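Local structure of DNA repair protein RAD2 (Saccharomyces cerevisiae, 4Q0W) at residues 155-158 / 159-163; 271-274 / 275-279. The protein cuts single-stranded DNA as a magnesium-dependent endonuclease of the XPG/RAD2 family, making an incision essential to the excision repair of damaged DNA. All coordinates share one frame; numbering follows the deposited sequence.

Interaction 1: residues 155-158 / 159-163; sequences QELL and SRFGI
Glu156 and Arg160 form an i to i+4 salt bridge in the last turn of helix 148-160 of the I-domain, which closes in a Schellman motif. Glu156 OE2 takes the NE hydrogen of Arg160 at 2.6 Å through its anti lone pair, nearly in the guanidinium plane, while NH2 adds a weak bond to the same oxygen. The carboxylate stands almost square to the guanidinium (87°), brought over by a bend at chi2 (63°). NH1 of Arg160 is held by Met338 O; a methionine in place of the arginine would probably leave the Glu156 carboxylate without its counter-charge and lose this tie to helix 336-347. A water bridges Glu156 OE2 and Ser159 OG.

Apolar contacts line the buried side. Leu157 CD1 lies 3.7 Å from Phe161 CE2, the two side chains lying side by side and both touching Leu339, and Leu158 CD2 meets Ile163 CG2 at 3.8 Å beside Ile61 of helix 52-66.

Backbone bonds make the cap. Gly162, with positive phi (72°), turns the chain out of the helix and donates its N-H to Ser159 O; Ile163 N then reaches back to Leu158 O at 2.9 Å.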
# COMPACT_ATOMS: atom_id res chain seq x y z
N GLN A 155 -2.73 -32.33 -25.85
CA GLN A 155 -2.12 -33.61 -25.56
C GLN A 155 -1.79 -34.38 -26.84
O GLN A 155 -0.81 -35.12 -26.89
CB GLN A 155 -2.98 -34.44 -24.60
CG GLN A 155 -2.99 -33.86 -23.19
CD GLN A 155 -4.08 -34.47 -22.31
OE1 GLN A 155 -4.91 -35.25 -22.78
NE2 GLN A 155 -4.07 -34.11 -21.03
N GLU A 156 -2.60 -34.20 -27.88
CA GLU A 156 -2.30 -34.80 -29.18
C GLU A 156 -1.02 -34.17 -29.73
O GLU A 156 -0.14 -34.86 -30.24
CB GLU A 156 -3.46 -34.61 -30.16
CG GLU A 156 -3.20 -35.13 -31.58
CD GLU A 156 -2.97 -36.63 -31.62
OE1 GLU A 156 -3.49 -37.34 -30.73
OE2 GLU A 156 -2.26 -37.10 -32.54
N LEU A 157 -0.92 -32.85 -29.61
CA LEU A 157 0.29 -32.15 -30.03
C LEU A 157 1.50 -32.72 -29.31
O LEU A 157 2.51 -33.07 -29.95
CB LEU A 157 0.14 -30.66 -29.75
CG LEU A 157 1.34 -29.77 -30.11
CD1 LEU A 157 1.69 -29.88 -31.59
CD2 LEU A 157 1.04 -28.34 -29.74
N LEU A 158 1.39 -32.83 -27.98
CA LEU A 158 2.47 -33.39 -27.16
C LEU A 158 2.92 -34.76 -27.67
O LEU A 158 4.11 -35.03 -27.79
CB LEU A 158 2.04 -33.47 -25.70
CG LEU A 158 2.12 -32.14 -24.94
CD1 LEU A 158 1.41 -32.23 -23.59
CD2 LEU A 158 3.60 -31.73 -24.77
N SER A 159 1.96 -35.63 -27.98
CA SER A 159 2.34 -36.99 -28.38
C SER A 159 2.97 -37.03 -29.78
O SER A 159 3.88 -37.83 -30.03
CB SER A 159 1.17 -37.96 -28.24
OG SER A 159 0.17 -37.69 -29.20
N ARG A 160 2.53 -36.16 -30.69
CA ARG A 160 3.17 -36.05 -32.00
C ARG A 160 4.60 -35.49 -31.90
O ARG A 160 5.42 -35.70 -32.80
CB ARG A 160 2.31 -35.22 -32.96
CG ARG A 160 0.92 -35.82 -33.19
CD ARG A 160 0.10 -35.05 -34.24
NE ARG A 160 -1.24 -35.62 -34.39
CZ ARG A 160 -1.98 -35.56 -35.50
NH1 ARG A 160 -1.53 -34.95 -36.59
NH2 ARG A 160 -3.18 -36.11 -35.51
N PHE A 161 4.88 -34.78 -30.80
CA PHE A 161 6.24 -34.33 -30.50
C PHE A 161 7.03 -35.45 -29.82
O PHE A 161 8.24 -35.33 -29.62
CB PHE A 161 6.23 -33.13 -29.55
CG PHE A 161 6.33 -31.79 -30.24
CD1 PHE A 161 7.52 -31.38 -30.81
CD2 PHE A 161 5.23 -30.94 -30.28
CE1 PHE A 161 7.62 -30.14 -31.43
CE2 PHE A 161 5.31 -29.69 -30.90
CZ PHE A 161 6.51 -29.29 -31.46
N GLY A 162 6.35 -36.53 -29.47
CA GLY A 162 6.98 -37.60 -28.71
C GLY A 162 7.26 -37.24 -27.26
O GLY A 162 8.14 -37.84 -26.62
N ILE A 163 6.52 -36.27 -26.72
CA ILE A 163 6.71 -35.81 -25.34
C ILE A 163 5.71 -36.48 -24.39
O ILE A 163 4.50 -36.37 -24.57
CB ILE A 163 6.61 -34.28 -25.23
CG1 ILE A 163 7.74 -33.62 -26.02
CG2 ILE A 163 6.65 -33.81 -23.77
CD1 ILE A 163 7.52 -32.15 -26.25
O HOH W 1 -0.50 -39.49 -31.65

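Interaction 2: residues 271-274 / 275-279; sequences DWYN and NGQFD
Asp271 to Asn274 each accept an i to i+4 backbone bond in the last turns of helix 266-278, in a helical part of the nuclease core away from the annotated metal sites. Asp271 O accepts Asn275 N at 2.8 Å, and the Asn275 side chain folds back against the same oxygen, its CG only 3.0 Å from Asp271 O. The approach is close but is no hydrogen bond: the amide nitrogen ND2 is poorly angled toward Asp271 O.

Trp272 O accepts Gly276 N at 3.2 Å. The oxygen also accepts a bond from Arg294 NH2, and the indole makes a cation-pi contact with the same arginine, so Arg294 of helix 288-299 meets this residue at both its carbonyl oxygen and its ring.

Tyr273 makes the main side-chain contact. Tyr273 O accepts Gln277 N at 2.9 Å, and Gln277 CG sits over one face of the phenol ring in a CH-pi contact, 4.1 Å from the centroid and 16° off the normal. Gln277 is bent at chi2 (-58°), and its amide plane lies 22° from that of the ring. Both polar ends are held elsewhere: Tyr273 OH bonds to Ile302 O, and Gln277 OE1 to Arg294 NH1, which also reaches Tyr273 O. That arginine thus fixes acceptors on successive turns.

Asn274 sends ND2 to the carbonyl of Leu304, linking the helix to the loop there. Its own carbonyl oxygen, Asn274 O, accepts Phe278 N at 3.0 Å.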
# COMPACT_ATOMS: atom_id res chain seq x y z
N ASP A 271 -1.19 -20.05 21.48
CA ASP A 271 -1.15 -20.11 22.95
C ASP A 271 -0.79 -18.74 23.53
O ASP A 271 -1.44 -18.26 24.47
CB ASP A 271 -0.17 -21.20 23.42
CG ASP A 271 -0.69 -22.61 23.16
OD1 ASP A 271 -1.91 -22.78 22.95
OD2 ASP A 271 0.13 -23.56 23.16
N TRP A 272 0.22 -18.10 22.96
CA TRP A 272 0.61 -16.76 23.41
C TRP A 272 -0.55 -15.76 23.34
O TRP A 272 -0.82 -15.02 24.29
CB TRP A 272 1.77 -16.22 22.57
CG TRP A 272 1.92 -14.76 22.73
CD1 TRP A 272 2.51 -14.10 23.78
CD2 TRP A 272 1.45 -13.74 21.84
NE1 TRP A 272 2.44 -12.73 23.58
CE2 TRP A 272 1.80 -12.49 22.40
CE3 TRP A 272 0.78 -13.77 20.61
CZ2 TRP A 272 1.50 -11.28 21.77
CZ3 TRP A 272 0.48 -12.57 19.99
CH2 TRP A 272 0.84 -11.34 20.57
N TYR A 273 -1.23 -15.73 22.20
CA TYR A 273 -2.34 -14.80 21.99
C TYR A 273 -3.50 -15.12 22.93
O TYR A 273 -3.99 -14.25 23.65
CB TYR A 273 -2.82 -14.91 20.55
CG TYR A 273 -3.95 -13.99 20.16
CD1 TYR A 273 -3.83 -12.61 20.29
CD2 TYR A 273 -5.11 -14.49 19.61
CE1 TYR A 273 -4.86 -11.77 19.91
CE2 TYR A 273 -6.13 -13.66 19.21
CZ TYR A 273 -6.00 -12.30 19.36
OH TYR A 273 -7.04 -11.48 18.97
N ASN A 274 -3.95 -16.37 22.89
CA ASN A 274 -5.10 -16.76 23.70
C ASN A 274 -4.85 -16.69 25.20
O ASN A 274 -5.70 -16.18 25.94
CB ASN A 274 -5.59 -18.15 23.29
CG ASN A 274 -6.27 -18.14 21.93
OD1 ASN A 274 -6.56 -17.08 21.39
ND2 ASN A 274 -6.57 -19.32 21.40
N ASN A 275 -3.71 -17.19 25.66
CA ASN A 275 -3.42 -17.12 27.10
C ASN A 275 -3.42 -15.69 27.61
O ASN A 275 -3.91 -15.41 28.70
CB ASN A 275 -2.07 -17.77 27.44
CG ASN A 275 -2.06 -19.26 27.20
OD1 ASN A 275 -3.10 -19.88 26.98
ND2 ASN A 275 -0.88 -19.85 27.27
N GLY A 276 -2.85 -14.78 26.81
CA GLY A 276 -2.76 -13.38 27.19
C GLY A 276 -4.09 -12.65 27.09
O GLY A 276 -4.32 -11.68 27.81
N GLN A 277 -4.96 -13.11 26.19
CA GLN A 277 -6.28 -12.52 26.07
C GLN A 277 -7.11 -12.89 27.29
O GLN A 277 -7.89 -12.09 27.79
CB GLN A 277 -7.00 -12.95 24.79
CG GLN A 277 -6.48 -12.29 23.51
CD GLN A 277 -6.57 -10.77 23.55
OE1 GLN A 277 -5.55 -10.08 23.61
NE2 GLN A 277 -7.79 -10.24 23.52
N PHE A 278 -6.93 -14.12 27.78
CA PHE A 278 -7.65 -14.51 28.99
C PHE A 278 -7.03 -13.96 30.27
O PHE A 278 -7.66 -13.19 31.01
CB PHE A 278 -7.78 -16.03 29.13
CG PHE A 278 -8.41 -16.43 30.43
CD1 PHE A 278 -9.78 -16.31 30.60
CD2 PHE A 278 -7.63 -16.85 31.50
CE1 PHE A 278 -10.38 -16.64 31.81
CE2 PHE A 278 -8.22 -17.18 32.72
CZ PHE A 278 -9.60 -17.07 32.87
N ASP A 279 -5.81 -14.40 30.57
CA ASP A 279 -5.10 -13.94 31.75
C ASP A 279 -4.37 -12.66 31.38
O ASP A 279 -3.23 -12.70 30.92
CB ASP A 279 -4.13 -15.00 32.27
CG ASP A 279 -3.60 -14.70 33.67
OD1 ASP A 279 -3.62 -13.52 34.08
OD2 ASP A 279 -3.15 -15.65 34.36

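Along the chain interaction 1 comes first, at the end of helix 148-160, and interaction 2 follows at the end of helix 266-278. Their centres are 58 Å apart on opposite sides of the chain's centre, and they do not touch. Interaction 1 belongs to the I-domain and packs against the sheet, on strands 70-75 and 165-167, and against helices 52-66 and 336-347. Interaction 2 shares none of these elements; it belongs to a peripheral group of helices and loops with helix 288-299, its nearest atom about 12 Å from the bound nucleic acid. The two therefore finish separate helices at the two flanks of an elongated catalytic core.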